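Local coordinates for DNA topoisomerase 2-associated protein PAT1 (Saccharomyces cerevisiae, PDB 5LMG), which activates mRNA decapping and represses translation, its C-terminal domain binding directly to the decapping enzyme Dcp2 and the exonuclease Xrn1, at residues 64-69 against 109-114; 196-201 against 251-256. The protein carries 2 engineered substitutions. All coordinates share one frame; numbering follows the deposited sequence.

Contact 1: residues 64-69 against 109-114; sequences DLEANL and MPRIFN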
loop_
_atom_site.group_PDB
_atom_site.type_symbol
_atom_site.label_atom_id
_atom_site.label_comp_id
_atom_site.label_asym_id
_atom_site.label_seq_id
_atom_site.Cartn_x
_atom_site.Cartn_y
_atom_site.Cartn_z
ATOM N N ASP A 64 17.226 13.330 -24.133
ATOM C CA ASP A 64 17.512 13.044 -25.549
ATOM C C ASP A 64 16.312 12.380 -26.220
ATOM O O ASP A 64 15.922 12.805 -27.304
ATOM C CB ASP A 64 18.759 12.142 -25.701
ATOM C CG ASP A 64 20.103 12.846 -25.576
ATOM O OD1 ASP A 64 20.128 14.101 -25.615
ATOM O OD2 ASP A 64 21.133 12.141 -25.452
ATOM N N LEU A 65 15.713 11.359 -25.566
ATOM C CA LEU A 65 14.546 10.648 -26.104
ATOM C C LEU A 65 13.362 11.594 -26.261
ATOM O O LEU A 65 12.704 11.578 -27.302
ATOM C CB LEU A 65 14.143 9.448 -25.222
ATOM C CG LEU A 65 15.038 8.210 -25.260
ATOM C CD1 LEU A 65 14.708 7.265 -24.099
ATOM C CD2 LEU A 65 14.962 7.493 -26.606
ATOM N N GLU A 66 13.129 12.447 -25.244
ATOM C CA GLU A 66 12.034 13.417 -25.215
ATOM C C GLU A 66 12.204 14.472 -26.292
ATOM O O GLU A 66 11.219 14.804 -26.950
ATOM C CB GLU A 66 11.892 14.048 -23.830
ATOM C CG GLU A 66 11.276 13.112 -22.805
ATOM C CD GLU A 66 11.130 13.668 -21.400
ATOM O OE1 GLU A 66 11.861 14.624 -21.048
ATOM O OE2 GLU A 66 10.346 13.082 -20.618
ATOM N N ALA A 67 13.453 14.962 -26.508
ATOM C CA ALA A 67 13.774 15.962 -27.541
ATOM C C ALA A 67 13.563 15.391 -28.950
ATOM O O ALA A 67 12.933 16.053 -29.776
ATOM C CB ALA A 67 15.202 16.474 -27.385
ATOM N N ASN A 68 14.061 14.160 -29.210
ATOM C CA ASN A 68 13.907 13.470 -30.502
ATOM C C ASN A 68 12.428 13.277 -30.843
ATOM O O ASN A 68 12.006 13.634 -31.944
ATOM C CB ASN A 68 14.624 12.111 -30.500
ATOM C CG ASN A 68 16.130 12.176 -30.496
ATOM O OD1 ASN A 68 16.757 13.164 -30.905
ATOM N ND2 ASN A 68 16.741 11.100 -30.053
ATOM N N LEU A 69 11.645 12.753 -29.876
ATOM C CA LEU A 69 10.205 12.517 -30.014
ATOM C C LEU A 69 9.441 13.822 -30.334
ATOM O O LEU A 69 8.623 13.841 -31.253
ATOM C CB LEU A 69 9.648 11.840 -28.744
ATOM C CG LEU A 69 8.252 11.233 -28.856
ATOM C CD1 LEU A 69 8.253 9.990 -29.734
ATOM C CD2 LEU A 69 7.688 10.909 -27.492
ATOM N N MET A 109 10.675 8.181 -13.174
ATOM C CA MET A 109 10.008 6.901 -13.442
ATOM C C MET A 109 8.826 6.973 -14.438
ATOM O O MET A 109 8.837 6.147 -15.350
ATOM C CB MET A 109 9.587 6.205 -12.144
ATOM C CG MET A 109 9.801 4.701 -12.177
ATOM S SD MET A 109 11.438 4.168 -12.748
ATOM C CE MET A 109 12.446 4.809 -11.502
ATOM N N PRO A 110 7.842 7.920 -14.365
ATOM C CA PRO A 110 6.774 7.930 -15.391
ATOM C C PRO A 110 7.297 8.194 -16.809
ATOM O O PRO A 110 6.814 7.579 -17.762
ATOM C CB PRO A 110 5.799 9.017 -14.911
ATOM C CG PRO A 110 6.157 9.281 -13.486
ATOM C CD PRO A 110 7.622 8.990 -13.364
ATOM N N ARG A 111 8.322 9.058 -16.929
ATOM C CA ARG A 111 8.971 9.413 -18.190
ATOM C C ARG A 111 9.752 8.237 -18.769
ATOM O O ARG A 111 9.716 8.026 -19.984
ATOM C CB ARG A 111 9.849 10.649 -18.014
ATOM C CG ARG A 111 9.030 11.899 -17.711
ATOM C CD ARG A 111 9.855 12.931 -16.973
ATOM N NE ARG A 111 10.865 13.542 -17.841
ATOM C CZ ARG A 111 11.862 14.302 -17.407
ATOM N NH1 ARG A 111 11.997 14.557 -16.113
ATOM N NH2 ARG A 111 12.736 14.811 -18.264
ATOM N N ILE A 112 10.415 7.443 -17.895
ATOM C CA ILE A 112 11.117 6.209 -18.266
ATOM C C ILE A 112 10.113 5.241 -18.938
ATOM O O ILE A 112 10.395 4.702 -20.018
ATOM C CB ILE A 112 11.812 5.560 -17.023
ATOM C CG1 ILE A 112 13.064 6.362 -16.595
ATOM C CG2 ILE A 112 12.160 4.073 -17.285
ATOM C CD1 ILE A 112 13.721 5.877 -15.290
ATOM N N PHE A 113 8.926 5.063 -18.296
ATOM C CA PHE A 113 7.859 4.169 -18.752
ATOM C C PHE A 113 7.275 4.555 -20.103
ATOM O O PHE A 113 6.820 3.668 -20.825
ATOM C CB PHE A 113 6.769 4.017 -17.679
ATOM C CG PHE A 113 7.053 2.856 -16.749
ATOM C CD1 PHE A 113 8.222 2.816 -15.990
ATOM C CD2 PHE A 113 6.169 1.786 -16.655
ATOM C CE1 PHE A 113 8.499 1.729 -15.161
ATOM C CE2 PHE A 113 6.443 0.705 -15.814
ATOM C CZ PHE A 113 7.607 0.679 -15.079
ATOM N N ASN A 114 7.365 5.842 -20.496
ATOM C CA ASN A 114 6.915 6.276 -21.819
ATOM C C ASN A 114 7.753 5.664 -22.958
ATOM O O ASN A 114 7.240 5.537 -24.069
ATOM C CB ASN A 114 6.942 7.809 -21.930
ATOM C CG ASN A 114 5.874 8.522 -21.141
ATOM O OD1 ASN A 114 4.832 7.957 -20.779
ATOM N ND2 ASN A 114 6.104 9.800 -20.882
HETATM O O HOH W 1 8.117 11.600 -21.613
#
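The carboxylate of Glu66 meets the guanidinium of Arg111 edge to edge, the two planes only 18° apart, so that CD of Glu66 lies in the plane of the guanidinium and at its edge. This is the bidentate, side-on form of the salt bridge, in which the arginine uses NE and one terminal nitrogen. Arg111 NE donates to Glu66 OE2 over 2.9 Å in a nearly straight bond, with an N-H...O angle of 170°. Arg111 NH2 reaches Glu66 OE1, also at 2.9 Å and somewhat more bent. Both oxygens are approached on their syn sides, and having one nitrogen on each oxygen fixes the rotation of the carboxylate. The glutamate gets there with an extended chain beyond CG, whereas the arginine bends at chi3 (71°), and the two side chains cross at about a right angle. OE2 does more than its twin: it rests 3.4 Å from Arg111 CG and accepts a further bond from a water, which in turn takes one from Asn114 ND2. Were Arg111 an alanine, the Glu66 carboxylate would probably lose its countercharge and be free to turn. The salt bridge joins helix 48-70 to helix 103-114 at the surface, while Ile112 packs on Val58 and Ile62 of the former, and Met109, Pro110 and Phe113 meet Ile167 of helix 151-174.

Contact 2: residues 196-201 against 251-256; sequences FLTTSK and QLIFPP. With EDO (1,2-ethanediol), chain H.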
loop_
_atom_site.group_PDB
_atom_site.type_symbol
_atom_site.label_atom_id
_atom_site.label_comp_id
_atom_site.label_asym_id
_atom_site.label_seq_id
_atom_site.Cartn_x
_atom_site.Cartn_y
_atom_site.Cartn_z
ATOM N N PHE A 196 6.968 -8.584 7.621
ATOM C CA PHE A 196 7.720 -7.334 7.688
ATOM C C PHE A 196 7.161 -6.322 6.669
ATOM O O PHE A 196 6.952 -5.169 7.036
ATOM C CB PHE A 196 9.246 -7.525 7.496
ATOM C CG PHE A 196 9.985 -6.202 7.332
ATOM C CD1 PHE A 196 10.144 -5.334 8.411
ATOM C CD2 PHE A 196 10.460 -5.799 6.086
ATOM C CE1 PHE A 196 10.782 -4.093 8.250
ATOM C CE2 PHE A 196 11.109 -4.563 5.928
ATOM C CZ PHE A 196 11.264 -3.717 7.012
ATOM N N LEU A 197 6.870 -6.766 5.419
ATOM C CA LEU A 197 6.318 -5.901 4.355
ATOM C C LEU A 197 4.987 -5.241 4.751
ATOM O O LEU A 197 4.738 -4.083 4.387
ATOM C CB LEU A 197 6.157 -6.651 3.016
ATOM C CG LEU A 197 7.423 -7.152 2.306
ATOM C CD1 LEU A 197 7.063 -7.738 0.947
ATOM C CD2 LEU A 197 8.488 -6.033 2.140
ATOM N N THR A 198 4.166 -5.958 5.543
ATOM C CA THR A 198 2.870 -5.463 6.027
ATOM C C THR A 198 2.983 -4.411 7.158
ATOM O O THR A 198 1.975 -3.789 7.486
ATOM C CB THR A 198 1.948 -6.617 6.420
ATOM O OG1 THR A 198 2.417 -7.215 7.623
ATOM C CG2 THR A 198 1.739 -7.632 5.285
ATOM N N THR A 199 4.187 -4.221 7.752
ATOM C CA THR A 199 4.428 -3.185 8.784
ATOM C C THR A 199 4.723 -1.827 8.088
ATOM O O THR A 199 4.825 -0.785 8.745
ATOM C CB THR A 199 5.540 -3.577 9.780
ATOM O OG1 THR A 199 6.813 -3.517 9.142
ATOM C CG2 THR A 199 5.304 -4.929 10.471
ATOM N N SER A 200 4.843 -1.858 6.751
ATOM C CA SER A 200 5.110 -0.697 5.907
ATOM C C SER A 200 3.870 -0.309 5.107
ATOM O O SER A 200 3.232 -1.173 4.498
ATOM C CB SER A 200 6.294 -0.989 4.983
ATOM O OG SER A 200 6.267 -0.266 3.763
ATOM N N LYS A 201 3.557 1.002 5.075
ATOM C CA LYS A 201 2.435 1.543 4.308
ATOM C C LYS A 201 2.577 1.206 2.799
ATOM O O LYS A 201 1.609 0.760 2.194
ATOM C CB LYS A 201 2.269 3.051 4.543
ATOM C CG LYS A 201 1.003 3.639 3.929
ATOM C CD LYS A 201 0.923 5.137 4.152
ATOM C CE LYS A 201 -0.484 5.650 4.025
ATOM N NZ LYS A 201 -0.576 7.093 4.363
ATOM N N GLN A 251 -2.686 -8.806 12.902
ATOM C CA GLN A 251 -2.811 -7.627 13.771
ATOM C C GLN A 251 -1.614 -6.637 13.627
ATOM O O GLN A 251 -1.799 -5.425 13.801
ATOM C CB GLN A 251 -3.045 -8.066 15.237
ATOM C CG GLN A 251 -2.623 -7.076 16.340
ATOM C CD GLN A 251 -3.536 -5.877 16.470
ATOM O OE1 GLN A 251 -4.744 -6.002 16.715
ATOM N NE2 GLN A 251 -2.960 -4.684 16.385
ATOM N N LEU A 252 -0.420 -7.150 13.241
ATOM C CA LEU A 252 0.803 -6.341 13.080
ATOM C C LEU A 252 0.726 -5.298 11.941
ATOM O O LEU A 252 1.594 -4.432 11.841
ATOM C CB LEU A 252 2.049 -7.231 12.934
ATOM C CG LEU A 252 2.340 -8.231 14.070
ATOM C CD1 LEU A 252 3.616 -9.009 13.773
ATOM C CD2 LEU A 252 2.457 -7.531 15.441
ATOM N N ILE A 253 -0.320 -5.360 11.108
ATOM C CA ILE A 253 -0.550 -4.383 10.046
ATOM C C ILE A 253 -1.013 -3.026 10.648
ATOM O O ILE A 253 -0.875 -1.998 9.989
ATOM C CB ILE A 253 -1.485 -4.917 8.925
ATOM C CG1 ILE A 253 -2.967 -4.963 9.374
ATOM C CG2 ILE A 253 -1.001 -6.276 8.366
ATOM C CD1 ILE A 253 -3.957 -5.409 8.294
ATOM N N PHE A 254 -1.552 -3.038 11.896
ATOM C CA PHE A 254 -2.001 -1.833 12.617
ATOM C C PHE A 254 -0.804 -1.310 13.440
ATOM O O PHE A 254 -0.356 -2.012 14.348
ATOM C CB PHE A 254 -3.210 -2.146 13.524
ATOM C CG PHE A 254 -4.488 -2.479 12.790
ATOM C CD1 PHE A 254 -4.748 -3.778 12.362
ATOM C CD2 PHE A 254 -5.437 -1.492 12.529
ATOM C CE1 PHE A 254 -5.933 -4.084 11.676
ATOM C CE2 PHE A 254 -6.628 -1.799 11.858
ATOM C CZ PHE A 254 -6.876 -3.099 11.447
ATOM N N PRO A 255 -0.228 -0.126 13.096
ATOM C CA PRO A 255 0.957 0.365 13.832
ATOM C C PRO A 255 0.684 0.737 15.291
ATOM O O PRO A 255 -0.473 1.033 15.623
ATOM C CB PRO A 255 1.406 1.597 13.023
ATOM C CG PRO A 255 0.710 1.486 11.710
ATOM C CD PRO A 255 -0.598 0.809 12.019
ATOM N N PRO A 256 1.721 0.739 16.172
ATOM C CA PRO A 256 1.495 1.147 17.568
ATOM C C PRO A 256 1.047 2.599 17.666
ATOM O O PRO A 256 1.283 3.404 16.758
ATOM C CB PRO A 256 2.862 0.955 18.244
ATOM C CG PRO A 256 3.694 0.196 17.275
ATOM C CD PRO A 256 3.148 0.459 15.925
HETATM C C1 EDO H . -4.970 1.392 16.303
HETATM O O1 EDO H . -5.964 1.101 15.330
HETATM C C2 EDO H . -3.640 0.719 15.889
HETATM O O2 EDO H . -3.070 1.339 14.731
HETATM O O HOH W 2 0.778 -1.376 7.953
#
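Thr198 and Ile253 touch through carbon, CB of the threonine lying 3.5 Å from CG2 of the isoleucine, where a turn and a loop meet in this mainly helical domain of the TPR clan. One is the type I beta turn from Leu197 to Ser200; the other is the loop between helices 234-246 and 257-267, where a 3-10 segment ends at Ile253. The same methyl, Ile253 CG2, also lies 3.6 Å from Thr198 OG1, a hydroxyl whose hydrogen bond goes back to Ser195 O. Beside this pair, CG2 of Thr199 approaches Leu252 O at 4.0 Å, a looser contact. A water links the two backbones, donating to Thr198 O and to Ile253 O, each over 2.7 Å, and so satisfies both carbonyls.

The next shell sets the positions. With chi1 at 75°, Ile253 keeps CG2 beside its backbone N, facing Thr198, while the longer branch leads away; the side chain packs on Ile277, Phe280 and Leu281 of helix 275-286. Leu204 of helix 201-216 touches both Thr198 and Ile253, and Tyr143 OH is hydrogen-bonded to Leu252 O. The beta turn is braced from within by Phe196 O, which accepts from two donors of one residue: Thr199 N at 3.0 Å, and Thr199 OG1 at 2.7 Å, the hydroxyl lying in the carbonyl plane.

Both segments of contact 1 precede those of contact 2 in the sequence, and the two contacts lie on opposite sides of the chain's centre, with their own centres 36 Å apart and nearest atoms about 17 Å apart. They share no helix. The first ties helix 48-70 to helix 103-114 near the surface; the second is buried and brings the turn between helices 194-197 and 201-216 against the loop joining helices 234-246 and 257-267. Each contact thus brings together parts of the helical domain 40 to 50 residues apart in sequence: a salt bridge between helices at one place, turn-to-loop packing with a shared water at the other, in a domain that binds decapping-factor partners.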